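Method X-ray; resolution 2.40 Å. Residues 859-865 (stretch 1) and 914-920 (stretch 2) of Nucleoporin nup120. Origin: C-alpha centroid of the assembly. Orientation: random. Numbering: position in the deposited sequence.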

# COMPACT_ATOMS: atom_id res chain seq x y z
N ALA A 859 -18.98 4.29 17.36
CA ALA A 859 -19.55 5.42 16.65
C ALA A 859 -20.29 6.37 17.59
O ALA A 859 -20.05 7.59 17.57
N VAL A 860 -21.17 5.80 18.41
CA VAL A 860 -22.01 6.58 19.33
C VAL A 860 -21.15 7.30 20.36
O VAL A 860 -21.43 8.46 20.70
N ARG A 861 -20.11 6.63 20.84
CA ARG A 861 -19.17 7.23 21.78
C ARG A 861 -18.49 8.47 21.19
O ARG A 861 -18.35 9.50 21.86
N CYS A 862 -18.09 8.37 19.92
CA CYS A 862 -17.46 9.48 19.19
C CYS A 862 -18.47 10.61 18.93
O CYS A 862 -18.15 11.78 19.10
N PHE A 863 -19.69 10.24 18.56
CA PHE A 863 -20.78 11.20 18.37
C PHE A 863 -21.04 12.07 19.61
O PHE A 863 -21.38 13.24 19.48
N LYS A 864 -20.89 11.49 20.80
CA LYS A 864 -21.18 12.20 22.05
C LYS A 864 -19.99 12.94 22.65
O LYS A 864 -20.15 13.67 23.63
N THR A 865 -18.80 12.75 22.09
CA THR A 865 -17.62 13.47 22.58
C THR A 865 -17.24 14.59 21.62
O THR A 865 -16.17 15.17 21.73
N ILE A 914 -32.32 2.30 19.07
CA ILE A 914 -32.23 2.73 20.47
C ILE A 914 -31.48 4.06 20.60
O ILE A 914 -31.91 4.95 21.34
N ASP A 915 -30.37 4.18 19.89
CA ASP A 915 -29.55 5.39 19.90
C ASP A 915 -30.22 6.52 19.13
O ASP A 915 -30.16 7.69 19.53
N ALA A 916 -30.86 6.17 18.01
CA ALA A 916 -31.66 7.12 17.23
C ALA A 916 -32.76 7.75 18.08
O ALA A 916 -33.10 8.92 17.90
N LEU A 917 -33.31 6.96 19.01
CA LEU A 917 -34.36 7.41 19.92
C LEU A 917 -33.75 8.35 20.95
O LEU A 917 -34.25 9.45 21.16
N GLU A 918 -32.67 7.90 21.59
CA GLU A 918 -32.01 8.67 22.64
C GLU A 918 -31.52 10.03 22.14
O GLU A 918 -31.65 11.03 22.84
N PHE A 919 -30.98 10.06 20.92
CA PHE A 919 -30.50 11.32 20.34
C PHE A 919 -31.66 12.25 20.00
O PHE A 919 -31.51 13.48 20.05
N SER A 920 -32.81 11.67 19.65
CA SER A 920 -34.01 12.44 19.37
C SER A 920 -34.52 13.11 20.65
O SER A 920 -34.89 14.29 20.63

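The helices in the two stretches run nearly parallel, their N-to-C directions differing by 13° and their axes approaching no closer than 12.1 Å. At this spacing the backbones stand well apart, with Val860 CA 7.7 Å from Asp915 CA and Lys864 CA 9.5 Å from Phe919 CA, so the contact is made by side chains and remains modest, burying 236 Å² in total. Val860 and Phe863 on the first helix, and Asp915, Glu918 and Phe919 on the second, direct their CA-to-CB bonds toward the opposing stretch. Lys864 starts out sideways, but the end of its side chain comes nearer.

Apolar packing centres on Phe919, which gives up more surface to the contact than any other residue here. Its m rotamer (chi1 -82°, chi2 -57°) carries the ring across the gap, so that the tip atom CZ meets three residues of the first stretch. Phe919 CZ lies 4.0 Å from Phe863 CB and 4.4 Å from Val860 CG1, both placed obliquely to the ring. Phe863 is also in the m rotamer (chi1 -80°), yet it meets Phe919 through its CB, and the two aromatic rings do not stack. The third neighbour is the aliphatic part of Lys864: its CG sits 3.8 Å from Phe919 CZ, at the ring edge and near the ring plane. A lysine can thus contribute methylene packing while its ammonium group reaches further on.

Val860, in the t rotamer, touches both Phe919 and Asp915; its closest approach to Asp915 is Val860 CG2 to Asp915 CG, 3.7 Å. This is a van der Waals contact between a methyl group and a buried acidic side chain. Asp915 adopts the m rotamer, and both of its carboxylate oxygens are hydrogen-bonded elsewhere in the structure, so its polar needs are met without a partner from the first helix.

Lys864 and Glu918 form the charged pair of the contact. Lys864 combines an m chi1 with t values at chi2, chi3 and chi4, an extended chain that brings its ammonium group near Glu918, whose own side chain has chi1 m and chi2 t. Lys864 NZ remains 4.3 Å from Glu918 OE1, a separation that allows a favourable electrostatic attraction but lies beyond a salt bridge. No hydrogen bond joins the two stretches; their direct association rests on van der Waals packing around Phe919 and Val860, supplemented by this longer-range attraction of opposite charges.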

# COMPACT_ATOMS: atom_id res chain seq x y z
CB ALA A 859 -20.50 4.92 15.56
CB VAL A 860 -23.06 5.70 20.03
CG1 VAL A 860 -23.65 6.41 21.24
CG2 VAL A 860 -24.16 5.33 19.05
CB ARG A 861 -18.13 6.19 22.23
CG ARG A 861 -16.99 6.75 23.07
CD ARG A 861 -17.49 7.27 24.41
NE ARG A 861 -16.39 7.66 25.28
CZ ARG A 861 -16.52 8.48 26.33
NH1 ARG A 861 -17.70 9.01 26.63
NH2 ARG A 861 -15.46 8.78 27.07
CB CYS A 862 -16.85 8.99 17.87
SG CYS A 862 -15.36 7.97 18.06
CB PHE A 863 -22.08 10.48 18.00
CG PHE A 863 -22.19 10.08 16.55
CD1 PHE A 863 -21.74 10.93 15.54
CD2 PHE A 863 -22.76 8.86 16.20
CE1 PHE A 863 -21.85 10.55 14.20
CE2 PHE A 863 -22.87 8.49 14.86
CZ PHE A 863 -22.41 9.33 13.86
CB LYS A 864 -21.73 11.24 23.10
CG LYS A 864 -23.06 10.59 22.75
CD LYS A 864 -23.57 9.76 23.93
CE LYS A 864 -24.89 9.09 23.61
NZ LYS A 864 -25.40 8.31 24.78
CB THR A 865 -16.41 12.53 22.81
OG1 THR A 865 -16.09 11.87 21.59
CG2 THR A 865 -16.73 11.48 23.88
CB ILE A 914 -31.54 1.67 21.37
CG1 ILE A 914 -32.08 0.25 21.09
CG2 ILE A 914 -31.67 2.03 22.85
CD1 ILE A 914 -33.47 -0.03 21.62
CB ASP A 915 -28.17 5.10 19.31
CG ASP A 915 -27.46 3.95 19.99
OD1 ASP A 915 -26.99 4.12 21.14
OD2 ASP A 915 -27.37 2.87 19.37
CB ALA A 916 -32.25 6.46 16.00
CB LEU A 917 -35.00 6.20 20.62
CG LEU A 917 -36.43 6.18 21.17
CD1 LEU A 917 -36.77 4.79 21.68
CD2 LEU A 917 -36.70 7.20 22.26
CB GLU A 918 -30.88 7.86 23.29
CG GLU A 918 -31.40 6.67 24.11
CD GLU A 918 -30.33 5.95 24.91
OE1 GLU A 918 -29.13 6.27 24.75
OE2 GLU A 918 -30.69 5.05 25.71
CB PHE A 919 -29.64 11.08 19.09
CG PHE A 919 -28.21 10.75 19.40
CD1 PHE A 919 -27.43 11.62 20.15
CD2 PHE A 919 -27.63 9.57 18.93
CE1 PHE A 919 -26.11 11.32 20.44
CE2 PHE A 919 -26.31 9.26 19.21
CZ PHE A 919 -25.55 10.14 19.97
CB SER A 920 -35.09 11.55 18.75
OG SER A 920 -36.13 12.34 18.20